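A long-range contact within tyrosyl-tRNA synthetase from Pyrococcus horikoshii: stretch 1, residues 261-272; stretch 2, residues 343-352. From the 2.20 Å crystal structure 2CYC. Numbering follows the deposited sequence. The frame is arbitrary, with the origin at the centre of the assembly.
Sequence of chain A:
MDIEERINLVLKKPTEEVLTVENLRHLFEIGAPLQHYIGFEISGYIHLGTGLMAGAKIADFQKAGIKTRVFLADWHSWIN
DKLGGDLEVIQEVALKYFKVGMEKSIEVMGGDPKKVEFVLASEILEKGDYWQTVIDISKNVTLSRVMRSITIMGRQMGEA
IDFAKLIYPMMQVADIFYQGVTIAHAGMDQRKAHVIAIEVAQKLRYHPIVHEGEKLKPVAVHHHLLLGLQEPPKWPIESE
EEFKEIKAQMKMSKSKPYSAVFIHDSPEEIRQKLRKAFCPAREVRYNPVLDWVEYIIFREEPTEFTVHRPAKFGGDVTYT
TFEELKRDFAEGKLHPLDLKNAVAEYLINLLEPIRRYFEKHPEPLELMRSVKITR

Stretch 1 261-272: VFIHDSPEEIRQ
Stretch 2, residues 343-352: VAEYLINLLE

I270 is the apolar centre of this contact between two nearly antiparallel helices of tyrosyl-tRNA synthetase. Its CA-to-CB bond points toward the second stretch, and its side chain (chi1 -68°, m; chi2 176°, t) reaches a groove lined by A344, L347, I348 and L351. I270 CG2 lies 3.8 Å from A344 O, 4.2 Å from A344 CB, 4.2 Å from L347 CB and 4.0 Å from I348 CG1, while I270 CD1 extends to 4.0 Å from L351 CD1. These spacings are van der Waals contacts. A344 presents only a methyl, and the CA atoms of R271 and A344, 5.4 Å apart, are the closest pair in the register.

The backbone frame is set by helix 267-272, which continues later in the chain, and helix 343-350, which begins earlier. Their axes approach to 9.0 Å, with 151° between their N-to-C directions, so register runs in opposite senses: CA atoms pair as I263 with L351 (6.3 Å), P267 with I348 (5.6 Å) and R271 with A344 (5.4 Å). Both helices have regular phi/psi near -62/-43 and i to i+4 hydrogen bonds, among them R271 N to P267 O at 3.0 Å and I348 N to A344 O at 2.8 Å. The contact buries 465 Å², both sides summed.

I348 (chi1 -72°, m; chi2 173°, t) points toward stretch 1 and is the counterpart of I270. Its CD1 sits 3.5 Å from P267 O and 4.0 Å from P267 CB, packing against the first turn of the opposing helix. L351 (chi1 -55°, m; chi2 168°, t) covers the loop before that helix: L351 CB is 3.6 Å from I263 O, and L351 CD2 is 4.5 Å from I263 CB. I263 (chi1 58°, p; chi2 177°, t) starts sideways and its end leads away, so its backbone makes the closer approach.

The loop before the helix is held by its own hydrogen bonds. V261 and F262 are extended (phi/psi -105/132 and -101/150), then a type I turn spans F262 to D265, with I263 at -54/-30 and H264 at -104/15. D265 N donates to F262 O at 3.0 Å, and F262 N donates to D265 OD2 at 2.9 Å, clasping the turn from both ends. S266 (phi/psi -68/164; chi1 71°, p) is the N-cap: E269 N donates to S266 OG at 3.1 Å, and S266 N returns a bond to E269 OE1 at 2.7 Å, satisfying amide groups at the helix start.

At the polar edge, R271 leaves its backbone sideways, but its extended chain (chi1 -66°, m; chi2 and chi3 t; chi4 122°) brings the guanidinium nearer. E345 folds to meet it (chi1 -68°, m; chi2 -51°, m; chi3 -49°). R271 NE donates to E345 OE2 at 3.0 Å and 172°, a nearly linear hydrogen bond within a salt bridge. The carboxylate oxygen lies near the guanidinium plane, whereas I348 CD1 covers one face, 3.5 Å from R271 NE, joining the charged pair to the apolar centre.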

ATOM      1  N   VAL A 261      -2.872 -28.859 -19.832  1.00 22.31           N
ATOM      2  CA  VAL A 261      -2.767 -28.763 -21.271  1.00 21.75           C
ATOM      3  C   VAL A 261      -2.723 -27.280 -21.628  1.00 25.39           C
ATOM      4  O   VAL A 261      -3.518 -26.484 -21.120  1.00 23.29           O
ATOM      5  CB  VAL A 261      -3.953 -29.447 -21.967  1.00 22.51           C
ATOM      6  CG1 VAL A 261      -3.947 -29.116 -23.461  1.00 17.20           C
ATOM      7  CG2 VAL A 261      -3.861 -30.970 -21.761  1.00 19.96           C
ATOM      8  N   PHE A 262      -1.771 -26.919 -22.483  1.00 21.06           N
ATOM      9  CA  PHE A 262      -1.603 -25.542 -22.922  1.00 22.52           C
ATOM     10  C   PHE A 262      -2.197 -25.361 -24.316  1.00 19.54           C
ATOM     11  O   PHE A 262      -2.235 -26.300 -25.119  1.00 21.91           O
ATOM     12  CB  PHE A 262      -0.121 -25.175 -22.877  1.00 21.95           C
ATOM     13  CG  PHE A 262       0.503 -25.407 -21.523  1.00 23.90           C
ATOM     14  CD1 PHE A 262       1.462 -26.391 -21.341  1.00 22.17           C
ATOM     15  CD2 PHE A 262       0.102 -24.655 -20.422  1.00 23.48           C
ATOM     16  CE1 PHE A 262       2.015 -26.623 -20.078  1.00 29.88           C
ATOM     17  CE2 PHE A 262       0.651 -24.880 -19.154  1.00 27.62           C
ATOM     18  CZ  PHE A 262       1.606 -25.863 -18.984  1.00 21.74           C
ATOM     19  N   ILE A 263      -2.675 -24.157 -24.597  1.00 20.39           N
ATOM     20  CA  ILE A 263      -3.329 -23.888 -25.870  1.00 17.69           C
ATOM     21  C   ILE A 263      -2.516 -24.262 -27.102  1.00 22.72           C
ATOM     22  O   ILE A 263      -3.091 -24.626 -28.127  1.00 23.13           O
ATOM     23  CB  ILE A 263      -3.778 -22.404 -25.973  1.00 19.82           C
ATOM     24  CG1 ILE A 263      -2.581 -21.466 -25.816  1.00 16.00           C
ATOM     25  CG2 ILE A 263      -4.830 -22.107 -24.912  1.00 18.17           C
ATOM     26  CD1 ILE A 263      -2.965 -20.002 -25.986  1.00 17.33           C
ATOM     27  N   HIS A 264      -1.190 -24.191 -27.004  1.00 18.67           N
ATOM     28  CA  HIS A 264      -0.345 -24.537 -28.136  1.00 21.67           C
ATOM     29  C   HIS A 264       0.344 -25.902 -28.031  1.00 24.02           C
ATOM     30  O   HIS A 264       1.290 -26.177 -28.770  1.00 21.00           O
ATOM     31  CB  HIS A 264       0.701 -23.437 -28.362  1.00 22.23           C
ATOM     32  CG  HIS A 264       1.252 -22.869 -27.093  1.00 20.68           C
ATOM     33  ND1 HIS A 264       1.994 -23.618 -26.205  1.00 19.22           N
ATOM     34  CD2 HIS A 264       1.107 -21.647 -26.528  1.00 22.43           C
ATOM     35  CE1 HIS A 264       2.278 -22.883 -25.145  1.00 26.06           C
ATOM     36  NE2 HIS A 264       1.750 -21.682 -25.315  1.00 29.11           N
ATOM     37  N   ASP A 265      -0.111 -26.760 -27.122  1.00 20.15           N
ATOM     38  CA  ASP A 265       0.497 -28.094 -27.016  1.00 21.37           C
ATOM     39  C   ASP A 265       0.319 -28.847 -28.347  1.00 25.29           C
ATOM     40  O   ASP A 265      -0.719 -28.734 -29.006  1.00 20.92           O
ATOM     41  CB  ASP A 265      -0.150 -28.908 -25.888  1.00 18.46           C
ATOM     42  CG  ASP A 265       0.457 -28.613 -24.521  1.00 24.90           C
ATOM     43  OD1 ASP A 265       1.536 -27.977 -24.466  1.00 25.38           O
ATOM     44  OD2 ASP A 265      -0.138 -29.035 -23.503  1.00 19.67           O
ATOM     45  N   SER A 266       1.327 -29.617 -28.745  1.00 27.58           N
ATOM     46  CA  SER A 266       1.247 -30.356 -30.004  1.00 26.94           C
ATOM     47  C   SER A 266       0.185 -31.451 -29.914  1.00 29.28           C
ATOM     48  O   SER A 266      -0.263 -31.809 -28.818  1.00 27.50           O
ATOM     49  CB  SER A 266       2.596 -30.998 -30.328  1.00 24.70           C
ATOM     50  OG  SER A 266       2.856 -32.082 -29.448  1.00 26.41           O
ATOM     51  N   PRO A 267      -0.235 -31.997 -31.069  1.00 28.29           N
ATOM     52  CA  PRO A 267      -1.249 -33.054 -31.053  1.00 27.38           C
ATOM     53  C   PRO A 267      -0.782 -34.225 -30.193  1.00 26.67           C
ATOM     54  O   PRO A 267      -1.558 -34.785 -29.428  1.00 28.84           O
ATOM     55  CB  PRO A 267      -1.381 -33.431 -32.527  1.00 20.78           C
ATOM     56  CG  PRO A 267      -1.094 -32.120 -33.227  1.00 28.37           C
ATOM     57  CD  PRO A 267       0.100 -31.609 -32.455  1.00 28.64           C
ATOM     58  N   GLU A 268       0.494 -34.579 -30.314  1.00 26.76           N
ATOM     59  CA  GLU A 268       1.044 -35.688 -29.539  1.00 31.56           C
ATOM     60  C   GLU A 268       1.087 -35.412 -28.037  1.00 28.44           C
ATOM     61  O   GLU A 268       0.809 -36.301 -27.234  1.00 26.37           O
ATOM     62  CB  GLU A 268       2.448 -36.053 -30.037  1.00 35.94           C
ATOM     63  CG  GLU A 268       3.152 -37.085 -29.156  1.00 49.57           C
ATOM     64  CD  GLU A 268       2.326 -38.356 -28.935  1.00 59.97           C
ATOM     65  OE1 GLU A 268       2.758 -39.209 -28.130  1.00 63.75           O
ATOM     66  OE2 GLU A 268       1.252 -38.509 -29.560  1.00 64.54           O
ATOM     67  N   GLU A 269       1.456 -34.191 -27.652  1.00 28.93           N
ATOM     68  CA  GLU A 269       1.498 -33.850 -26.233  1.00 30.44           C
ATOM     69  C   GLU A 269       0.083 -33.957 -25.671  1.00 26.05           C
ATOM     70  O   GLU A 269      -0.121 -34.454 -24.567  1.00 25.14           O
ATOM     71  CB  GLU A 269       2.029 -32.429 -26.029  1.00 33.00           C
ATOM     72  CG  GLU A 269       3.481 -32.259 -26.428  1.00 35.90           C
ATOM     73  CD  GLU A 269       3.936 -30.817 -26.337  1.00 39.83           C
ATOM     74  OE1 GLU A 269       3.355 -29.964 -27.042  1.00 34.17           O
ATOM     75  OE2 GLU A 269       4.872 -30.538 -25.557  1.00 47.06           O
ATOM     76  N   ILE A 270      -0.899 -33.506 -26.442  1.00 21.32           N
ATOM     77  CA  ILE A 270      -2.276 -33.581 -25.971  1.00 25.78           C
ATOM     78  C   ILE A 270      -2.729 -35.029 -25.790  1.00 26.56           C
ATOM     79  O   ILE A 270      -3.321 -35.368 -24.765  1.00 23.71           O
ATOM     80  CB  ILE A 270      -3.247 -32.844 -26.923  1.00 22.93           C
ATOM     81  CG1 ILE A 270      -2.983 -31.336 -26.855  1.00 21.79           C
ATOM     82  CG2 ILE A 270      -4.701 -33.143 -26.526  1.00 24.69           C
ATOM     83  CD1 ILE A 270      -3.824 -30.500 -27.830  1.00 25.39           C
ATOM     84  N   ARG A 271      -2.444 -35.890 -26.767  1.00 25.39           N
ATOM     85  CA  ARG A 271      -2.848 -37.291 -26.646  1.00 26.83           C
ATOM     86  C   ARG A 271      -2.195 -37.899 -25.417  1.00 26.52           C
ATOM     87  O   ARG A 271      -2.842 -38.596 -24.625  1.00 27.30           O
ATOM     88  CB  ARG A 271      -2.442 -38.093 -27.892  1.00 25.06           C
ATOM     89  CG  ARG A 271      -3.173 -37.656 -29.148  1.00 29.42           C
ATOM     90  CD  ARG A 271      -2.723 -38.409 -30.391  1.00 28.17           C
ATOM     91  NE  ARG A 271      -3.455 -37.900 -31.544  1.00 33.32           N
ATOM     92  CZ  ARG A 271      -2.885 -37.374 -32.624  1.00 39.56           C
ATOM     93  NH1 ARG A 271      -1.561 -37.298 -32.712  1.00 35.69           N
ATOM     94  NH2 ARG A 271      -3.644 -36.881 -33.597  1.00 39.84           N
ATOM     95  N   GLN A 272      -0.909 -37.614 -25.249  1.00 23.42           N
ATOM     96  CA  GLN A 272      -0.159 -38.146 -24.122  1.00 28.23           C
ATOM     97  C   GLN A 272      -0.746 -37.707 -22.784  1.00 31.30           C
ATOM     98  O   GLN A 272      -0.944 -38.531 -21.888  1.00 25.18           O
ATOM     99  CB  GLN A 272       1.301 -37.699 -24.209  1.00 38.51           C
ATOM    100  CG  GLN A 272       2.193 -38.324 -23.153  1.00 56.03           C
ATOM    101  CD  GLN A 272       3.295 -37.384 -22.689  1.00 70.92           C
ATOM    102  OE1 GLN A 272       3.028 -36.360 -22.046  1.00 72.39           O
ATOM    103  NE2 GLN A 272       4.543 -37.724 -23.016  1.00 72.16           N
ATOM    104  N   VAL A 343     -11.813 -36.989 -26.210  1.00 22.61           N
ATOM    105  CA  VAL A 343     -11.530 -35.645 -25.714  1.00 22.03           C
ATOM    106  C   VAL A 343     -10.235 -35.100 -26.316  1.00 22.32           C
ATOM    107  O   VAL A 343     -10.164 -33.926 -26.670  1.00 23.08           O
ATOM    108  CB  VAL A 343     -11.445 -35.615 -24.176  1.00 19.54           C
ATOM    109  CG1 VAL A 343     -10.921 -34.259 -23.699  1.00 21.77           C
ATOM    110  CG2 VAL A 343     -12.830 -35.871 -23.585  1.00 22.54           C
ATOM    111  N   ALA A 344      -9.218 -35.948 -26.439  1.00 21.48           N
ATOM    112  CA  ALA A 344      -7.946 -35.521 -27.018  1.00 22.65           C
ATOM    113  C   ALA A 344      -8.114 -34.991 -28.450  1.00 25.57           C
ATOM    114  O   ALA A 344      -7.625 -33.899 -28.788  1.00 21.88           O
ATOM    115  CB  ALA A 344      -6.952 -36.678 -27.015  1.00 22.78           C
ATOM    116  N   GLU A 345      -8.795 -35.769 -29.291  1.00 21.51           N
ATOM    117  CA  GLU A 345      -9.014 -35.378 -30.684  1.00 22.65           C
ATOM    118  C   GLU A 345      -9.830 -34.100 -30.767  1.00 22.91           C
ATOM    119  O   GLU A 345      -9.540 -33.223 -31.585  1.00 24.58           O
ATOM    120  CB  GLU A 345      -9.713 -36.503 -31.462  1.00 22.35           C
ATOM    121  CG  GLU A 345      -8.838 -37.739 -31.664  1.00 33.79           C
ATOM    122  CD  GLU A 345      -7.477 -37.387 -32.231  1.00 40.83           C
ATOM    123  OE1 GLU A 345      -7.434 -36.640 -33.236  1.00 41.79           O
ATOM    124  OE2 GLU A 345      -6.454 -37.853 -31.676  1.00 40.90           O
ATOM    125  N   TYR A 346     -10.854 -33.993 -29.923  1.00 17.22           N
ATOM    126  CA  TYR A 346     -11.672 -32.782 -29.902  1.00 20.09           C
ATOM    127  C   TYR A 346     -10.768 -31.572 -29.594  1.00 18.01           C
ATOM    128  O   TYR A 346     -10.843 -30.533 -30.245  1.00 19.57           O
ATOM    129  CB  TYR A 346     -12.751 -32.885 -28.818  1.00 20.68           C
ATOM    130  CG  TYR A 346     -13.532 -31.599 -28.637  1.00 23.31           C
ATOM    131  CD1 TYR A 346     -14.738 -31.383 -29.310  1.00 24.75           C
ATOM    132  CD2 TYR A 346     -13.038 -30.577 -27.831  1.00 24.78           C
ATOM    133  CE1 TYR A 346     -15.428 -30.175 -29.183  1.00 24.85           C
ATOM    134  CE2 TYR A 346     -13.715 -29.369 -27.698  1.00 26.57           C
ATOM    135  CZ  TYR A 346     -14.902 -29.172 -28.373  1.00 29.84           C
ATOM    136  OH  TYR A 346     -15.546 -27.963 -28.236  1.00 36.53           O
ATOM    137  N   LEU A 347      -9.917 -31.720 -28.583  1.00 20.55           N
ATOM    138  CA  LEU A 347      -9.000 -30.649 -28.177  1.00 21.79           C
ATOM    139  C   LEU A 347      -7.977 -30.332 -29.279  1.00 21.14           C
ATOM    140  O   LEU A 347      -7.662 -29.168 -29.547  1.00 22.44           O
ATOM    141  CB  LEU A 347      -8.281 -31.068 -26.892  1.00 20.12           C
ATOM    142  CG  LEU A 347      -8.667 -30.434 -25.549  1.00 30.59           C
ATOM    143  CD1 LEU A 347     -10.105 -30.032 -25.526  1.00 24.05           C
ATOM    144  CD2 LEU A 347      -8.347 -31.407 -24.424  1.00 17.31           C
ATOM    145  N   ILE A 348      -7.469 -31.372 -29.928  1.00 22.92           N
ATOM    146  CA  ILE A 348      -6.494 -31.188 -30.993  1.00 23.63           C
ATOM    147  C   ILE A 348      -7.092 -30.348 -32.114  1.00 27.86           C
ATOM    148  O   ILE A 348      -6.447 -29.433 -32.638  1.00 23.84           O
ATOM    149  CB  ILE A 348      -6.039 -32.550 -31.554  1.00 24.66           C
ATOM    150  CG1 ILE A 348      -5.144 -33.248 -30.530  1.00 22.17           C
ATOM    151  CG2 ILE A 348      -5.321 -32.363 -32.892  1.00 23.67           C
ATOM    152  CD1 ILE A 348      -4.777 -34.681 -30.916  1.00 20.32           C
ATOM    153  N   ASN A 349      -8.338 -30.644 -32.465  1.00 27.58           N
ATOM    154  CA  ASN A 349      -8.997 -29.911 -33.533  1.00 30.31           C
ATOM    155  C   ASN A 349      -9.408 -28.520 -33.110  1.00 26.21           C
ATOM    156  O   ASN A 349      -9.272 -27.564 -33.877  1.00 24.74           O
ATOM    157  CB  ASN A 349     -10.206 -30.693 -34.052  1.00 26.41           C
ATOM    158  CG  ASN A 349      -9.794 -31.954 -34.786  1.00 35.45           C
ATOM    159  OD1 ASN A 349      -8.879 -31.926 -35.616  1.00 38.88           O
ATOM    160  ND2 ASN A 349     -10.460 -33.066 -34.493  1.00 35.24           N
ATOM    161  N   LEU A 350      -9.906 -28.400 -31.890  1.00 23.94           N
ATOM    162  CA  LEU A 350     -10.321 -27.093 -31.393  1.00 24.37           C
ATOM    163  C   LEU A 350      -9.164 -26.101 -31.404  1.00 22.03           C
ATOM    164  O   LEU A 350      -9.318 -24.952 -31.816  1.00 24.70           O
ATOM    165  CB  LEU A 350     -10.838 -27.204 -29.952  1.00 22.93           C
ATOM    166  CG  LEU A 350     -11.181 -25.875 -29.266  1.00 19.85           C
ATOM    167  CD1 LEU A 350     -12.342 -25.219 -30.006  1.00 19.88           C
ATOM    168  CD2 LEU A 350     -11.551 -26.113 -27.799  1.00 23.10           C
ATOM    169  N   LEU A 351      -8.004 -26.563 -30.956  1.00 19.34           N
ATOM    170  CA  LEU A 351      -6.827 -25.712 -30.827  1.00 22.30           C
ATOM    171  C   LEU A 351      -5.934 -25.544 -32.056  1.00 23.73           C
ATOM    172  O   LEU A 351      -4.942 -24.804 -32.005  1.00 22.12           O
ATOM    173  CB  LEU A 351      -5.974 -26.219 -29.652  1.00 18.35           C
ATOM    174  CG  LEU A 351      -6.687 -26.338 -28.291  1.00 25.06           C
ATOM    175  CD1 LEU A 351      -5.804 -27.116 -27.313  1.00 17.06           C
ATOM    176  CD2 LEU A 351      -7.019 -24.942 -27.732  1.00 18.43           C
ATOM    177  N   GLU A 352      -6.278 -26.207 -33.156  1.00 23.89           N
ATOM    178  CA  GLU A 352      -5.446 -26.118 -34.354  1.00 25.02           C
ATOM    179  C   GLU A 352      -5.095 -24.700 -34.795  1.00 19.57           C
ATOM    180  O   GLU A 352      -3.934 -24.409 -35.069  1.00 25.75           O
ATOM    181  CB  GLU A 352      -6.078 -26.861 -35.538  1.00 21.97           C
ATOM    182  CG  GLU A 352      -5.211 -26.733 -36.793  1.00 39.51           C
ATOM    183  CD  GLU A 352      -5.666 -27.594 -37.945  1.00 53.60           C
ATOM    184  OE1 GLU A 352      -5.082 -27.451 -39.039  1.00 66.02           O
ATOM    185  OE2 GLU A 352      -6.593 -28.412 -37.767  1.00 62.61           O
TER